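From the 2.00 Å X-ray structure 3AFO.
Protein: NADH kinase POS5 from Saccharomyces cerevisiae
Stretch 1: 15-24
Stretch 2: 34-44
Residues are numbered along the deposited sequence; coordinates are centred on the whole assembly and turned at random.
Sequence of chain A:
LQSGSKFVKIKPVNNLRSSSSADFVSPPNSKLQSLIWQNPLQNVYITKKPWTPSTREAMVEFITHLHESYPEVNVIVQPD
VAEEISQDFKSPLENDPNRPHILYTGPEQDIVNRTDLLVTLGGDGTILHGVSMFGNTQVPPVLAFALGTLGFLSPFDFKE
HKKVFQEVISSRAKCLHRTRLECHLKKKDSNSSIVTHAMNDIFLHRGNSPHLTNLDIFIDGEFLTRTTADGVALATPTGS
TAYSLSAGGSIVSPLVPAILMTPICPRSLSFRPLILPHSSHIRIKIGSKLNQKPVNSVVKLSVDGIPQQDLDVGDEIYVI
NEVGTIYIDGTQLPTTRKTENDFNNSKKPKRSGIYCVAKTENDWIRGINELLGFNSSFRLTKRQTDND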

# COMPACT_ATOMS: atom_id res chain seq x y z
N ASN A 15 -25.12 47.87 -3.27
CA ASN A 15 -24.93 49.15 -2.56
C ASN A 15 -23.49 49.32 -2.08
O ASN A 15 -23.10 50.42 -1.69
CB ASN A 15 -25.86 49.27 -1.35
CG ASN A 15 -27.33 49.40 -1.75
OD1 ASN A 15 -27.68 49.46 -2.93
ND2 ASN A 15 -28.19 49.45 -0.74
N LEU A 16 -22.72 48.23 -2.09
CA LEU A 16 -21.33 48.25 -1.63
C LEU A 16 -20.35 48.46 -2.78
O LEU A 16 -20.67 48.18 -3.94
CB LEU A 16 -20.98 46.96 -0.87
CG LEU A 16 -21.87 46.57 0.32
CD1 LEU A 16 -21.38 45.27 0.96
CD2 LEU A 16 -21.95 47.70 1.36
N ARG A 17 -19.15 48.94 -2.43
CA ARG A 17 -18.08 49.22 -3.37
C ARG A 17 -17.40 47.93 -3.83
O ARG A 17 -17.40 46.94 -3.12
CB ARG A 17 -17.02 50.12 -2.72
CG ARG A 17 -17.56 51.37 -2.00
CD ARG A 17 -17.99 52.46 -2.96
NE ARG A 17 -16.87 53.06 -3.68
CZ ARG A 17 -16.81 54.35 -4.02
NH1 ARG A 17 -17.79 55.17 -3.69
NH2 ARG A 17 -15.76 54.81 -4.69
N SER A 18 -16.80 47.99 -5.02
CA SER A 18 -16.00 46.89 -5.59
C SER A 18 -14.89 46.41 -4.66
O SER A 18 -14.36 47.19 -3.86
CB SER A 18 -15.39 47.33 -6.92
OG SER A 18 -16.39 47.42 -7.92
N SER A 19 -14.54 45.13 -4.78
CA SER A 19 -13.50 44.50 -3.95
C SER A 19 -12.19 45.27 -3.92
O SER A 19 -11.75 45.83 -4.92
CB SER A 19 -13.20 43.08 -4.45
OG SER A 19 -14.38 42.40 -4.81
N SER A 20 -11.57 45.27 -2.74
CA SER A 20 -10.20 45.75 -2.59
C SER A 20 -9.27 44.54 -2.54
O SER A 20 -9.23 43.84 -1.52
CB SER A 20 -10.06 46.59 -1.32
OG SER A 20 -10.41 45.86 -0.16
N SER A 21 -8.56 44.28 -3.63
CA SER A 21 -7.56 43.22 -3.63
C SER A 21 -6.43 43.62 -2.68
O SER A 21 -5.87 44.71 -2.78
CB SER A 21 -7.02 42.97 -5.04
OG SER A 21 -6.47 44.15 -5.61
N ALA A 22 -6.12 42.73 -1.74
CA ALA A 22 -5.07 42.98 -0.76
C ALA A 22 -3.69 42.78 -1.36
O ALA A 22 -3.55 42.35 -2.50
CB ALA A 22 -5.27 42.09 0.44
N ASP A 23 -2.67 43.12 -0.59
CA ASP A 23 -1.30 42.84 -0.97
C ASP A 23 -0.77 41.64 -0.19
O ASP A 23 -1.17 41.41 0.96
CB ASP A 23 -0.41 44.06 -0.72
CG ASP A 23 -0.17 44.85 -1.99
OD1 ASP A 23 0.53 44.33 -2.89
OD2 ASP A 23 -0.67 46.00 -2.08
N PHE A 24 0.12 40.89 -0.83
CA PHE A 24 0.74 39.71 -0.21
C PHE A 24 2.26 39.77 -0.26
O PHE A 24 2.89 39.22 -1.17
CB PHE A 24 0.21 38.42 -0.85
CG PHE A 24 -1.23 38.13 -0.51
CD1 PHE A 24 -1.57 37.63 0.74
CD2 PHE A 24 -2.23 38.36 -1.43
CE1 PHE A 24 -2.90 37.35 1.06
CE2 PHE A 24 -3.57 38.09 -1.13
CZ PHE A 24 -3.90 37.58 0.13
N SER A 34 2.37 37.80 4.12
CA SER A 34 1.70 38.82 4.92
C SER A 34 0.50 39.39 4.17
O SER A 34 0.61 39.78 3.01
CB SER A 34 2.69 39.94 5.24
OG SER A 34 3.80 39.40 5.93
N LEU A 35 -0.65 39.42 4.84
CA LEU A 35 -1.86 40.02 4.27
C LEU A 35 -1.94 41.50 4.70
O LEU A 35 -2.23 41.81 5.85
CB LEU A 35 -3.10 39.24 4.72
CG LEU A 35 -4.51 39.76 4.38
CD1 LEU A 35 -4.73 39.91 2.90
CD2 LEU A 35 -5.58 38.85 4.96
N ILE A 36 -1.66 42.39 3.76
CA ILE A 36 -1.66 43.83 4.04
C ILE A 36 -2.69 44.49 3.14
O ILE A 36 -2.60 44.42 1.91
CB ILE A 36 -0.23 44.45 3.91
CG1 ILE A 36 0.73 43.77 4.90
CG2 ILE A 36 -0.26 45.97 4.19
CD1 ILE A 36 2.20 43.97 4.61
N TRP A 37 -3.68 45.11 3.76
CA TRP A 37 -4.77 45.74 3.05
C TRP A 37 -4.32 47.08 2.46
O TRP A 37 -3.89 47.97 3.19
CB TRP A 37 -5.97 45.94 3.99
CG TRP A 37 -6.48 44.63 4.56
CD1 TRP A 37 -6.26 44.14 5.82
CD2 TRP A 37 -7.28 43.66 3.88
NE1 TRP A 37 -6.87 42.92 5.97
CE2 TRP A 37 -7.51 42.60 4.80
CE3 TRP A 37 -7.82 43.57 2.60
CZ2 TRP A 37 -8.26 41.47 4.46
CZ3 TRP A 37 -8.57 42.46 2.26
CH2 TRP A 37 -8.78 41.42 3.19
N GLN A 38 -4.37 47.20 1.13
CA GLN A 38 -4.07 48.49 0.49
C GLN A 38 -5.20 49.49 0.75
O GLN A 38 -4.96 50.57 1.28
CB GLN A 38 -3.76 48.34 -1.00
CG GLN A 38 -3.09 49.60 -1.57
CD GLN A 38 -2.67 49.48 -3.02
OE1 GLN A 38 -3.48 49.18 -3.90
NE2 GLN A 38 -1.39 49.73 -3.28
N ASN A 39 -6.43 49.12 0.38
CA ASN A 39 -7.63 49.80 0.89
C ASN A 39 -8.06 49.07 2.16
O ASN A 39 -7.98 47.84 2.20
CB ASN A 39 -8.80 49.75 -0.11
CG ASN A 39 -8.37 49.86 -1.56
OD1 ASN A 39 -7.28 50.34 -1.88
ND2 ASN A 39 -9.24 49.41 -2.46
N PRO A 40 -8.52 49.81 3.19
CA PRO A 40 -8.96 49.16 4.43
C PRO A 40 -10.02 48.07 4.21
O PRO A 40 -10.85 48.17 3.30
CB PRO A 40 -9.54 50.32 5.25
CG PRO A 40 -8.78 51.54 4.75
CD PRO A 40 -8.61 51.28 3.28
N LEU A 41 -9.97 47.02 5.03
CA LEU A 41 -10.95 45.93 4.97
C LEU A 41 -12.34 46.44 5.35
O LEU A 41 -12.50 47.01 6.43
CB LEU A 41 -10.53 44.79 5.91
CG LEU A 41 -11.53 43.70 6.28
CD1 LEU A 41 -12.03 42.97 5.05
CD2 LEU A 41 -10.94 42.73 7.29
N GLN A 42 -13.32 46.21 4.49
CA GLN A 42 -14.70 46.62 4.76
C GLN A 42 -15.75 45.54 4.49
O GLN A 42 -16.58 45.27 5.36
CB GLN A 42 -15.06 47.88 3.96
CG GLN A 42 -14.43 49.17 4.48
CD GLN A 42 -15.03 50.39 3.81
OE1 GLN A 42 -14.81 50.64 2.62
NE2 GLN A 42 -15.82 51.16 4.56
N ASN A 43 -15.73 44.95 3.29
CA ASN A 43 -16.77 44.02 2.85
C ASN A 43 -16.45 42.57 3.23
O ASN A 43 -15.60 41.92 2.60
CB ASN A 43 -16.98 44.11 1.34
CG ASN A 43 -17.37 45.51 0.85
OD1 ASN A 43 -17.74 46.40 1.64
ND2 ASN A 43 -17.30 45.71 -0.46
N VAL A 44 -17.12 42.08 4.26
CA VAL A 44 -16.86 40.74 4.78
C VAL A 44 -18.01 39.81 4.42
O VAL A 44 -19.12 39.96 4.92
CB VAL A 44 -16.62 40.77 6.31
CG1 VAL A 44 -16.35 39.35 6.86
CG2 VAL A 44 -15.45 41.70 6.64
O HOH W 1 -18.34 48.92 0.55
O HOH W 2 -6.31 45.75 -0.45

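Residues 15-24 and 34-44 meet along an antiparallel pairing that is regular at one end and loosens into side-chain and water-mediated contacts at the other; together they bury 628 Å² of surface. The regular part centres on Asp-23 and Ile-36, which exchange two backbone hydrogen bonds: Asp-23 N donates to Ile-36 O at 2.8 Å, and Ile-36 N to Asp-23 O at 3.0 Å, the latter almost linear at 176°. The next pair, Phe-24 and Leu-35, is non-hydrogen-bonded, and here the CA of Phe-24 lies 3.2 Å from Ser-34 O in a CA-H...O contact.

Alternation along the strands places Phe-24 and Leu-35 on one face of the sheet and Asp-23 and Ile-36 on the other. On the first face, Leu-35 adopts the t rotamer at chi1 with chi2 near +60°, which brings its CD1 within 3.3 Å of Ala-22 CB and 3.6 Å of Phe-24 CE1. One methyl thus touches both apolar neighbours, and the m rotamer of Phe-24 carries its ring to meet it. The ring lies oblique to this methyl, and the contact is between apolar carbons.

Trp-37 reaches the same methyl of Ala-22 by a different route. Its CA-to-CB bond points away from the opposing stretch, but with chi1 at -59° and chi2 at 102° the indole turns back, so that CE3 comes to 3.7 Å from Ala-22 CB. Ser-20 O approaches the edge of the ring, 4.1 Å from CZ3. The small side chain of Ala-22, directed toward the other stretch, therefore sits against both Leu-35 and Trp-37.

On the other face, Asp-23 has an off-rotamer chi1 of -99°. Its OD2 remains 4.0 Å from Gln-38 NE2, although Gln-38 is extended through chi1 and chi2, both t; the two polar ends are near neighbours without a hydrogen bond.

Beyond the strand pairing, water takes over part of the backbone bridging. Water 2 donates to Ser-21 O at 2.6 Å and accepts from Gln-38 N at 2.9 Å, joining the two stretches where they have no direct backbone hydrogen bond. Ser-20 points toward Asn-39, its CB 3.2 Å from Asn-39 ND2.

At the far end, Asn-43, in the m rotamer with chi2 at -13°, directs its amide at the start of the first stretch. Water 1 donates to Asn-43 OD1 at 2.8 Å and accepts from Arg-17 N at 3.1 Å, while Asn-43 ND2 lies 2.9 Å from Arg-17 O. Leu-16 adds a contact from its CD1 to Asn-43 OD1 at 3.9 Å.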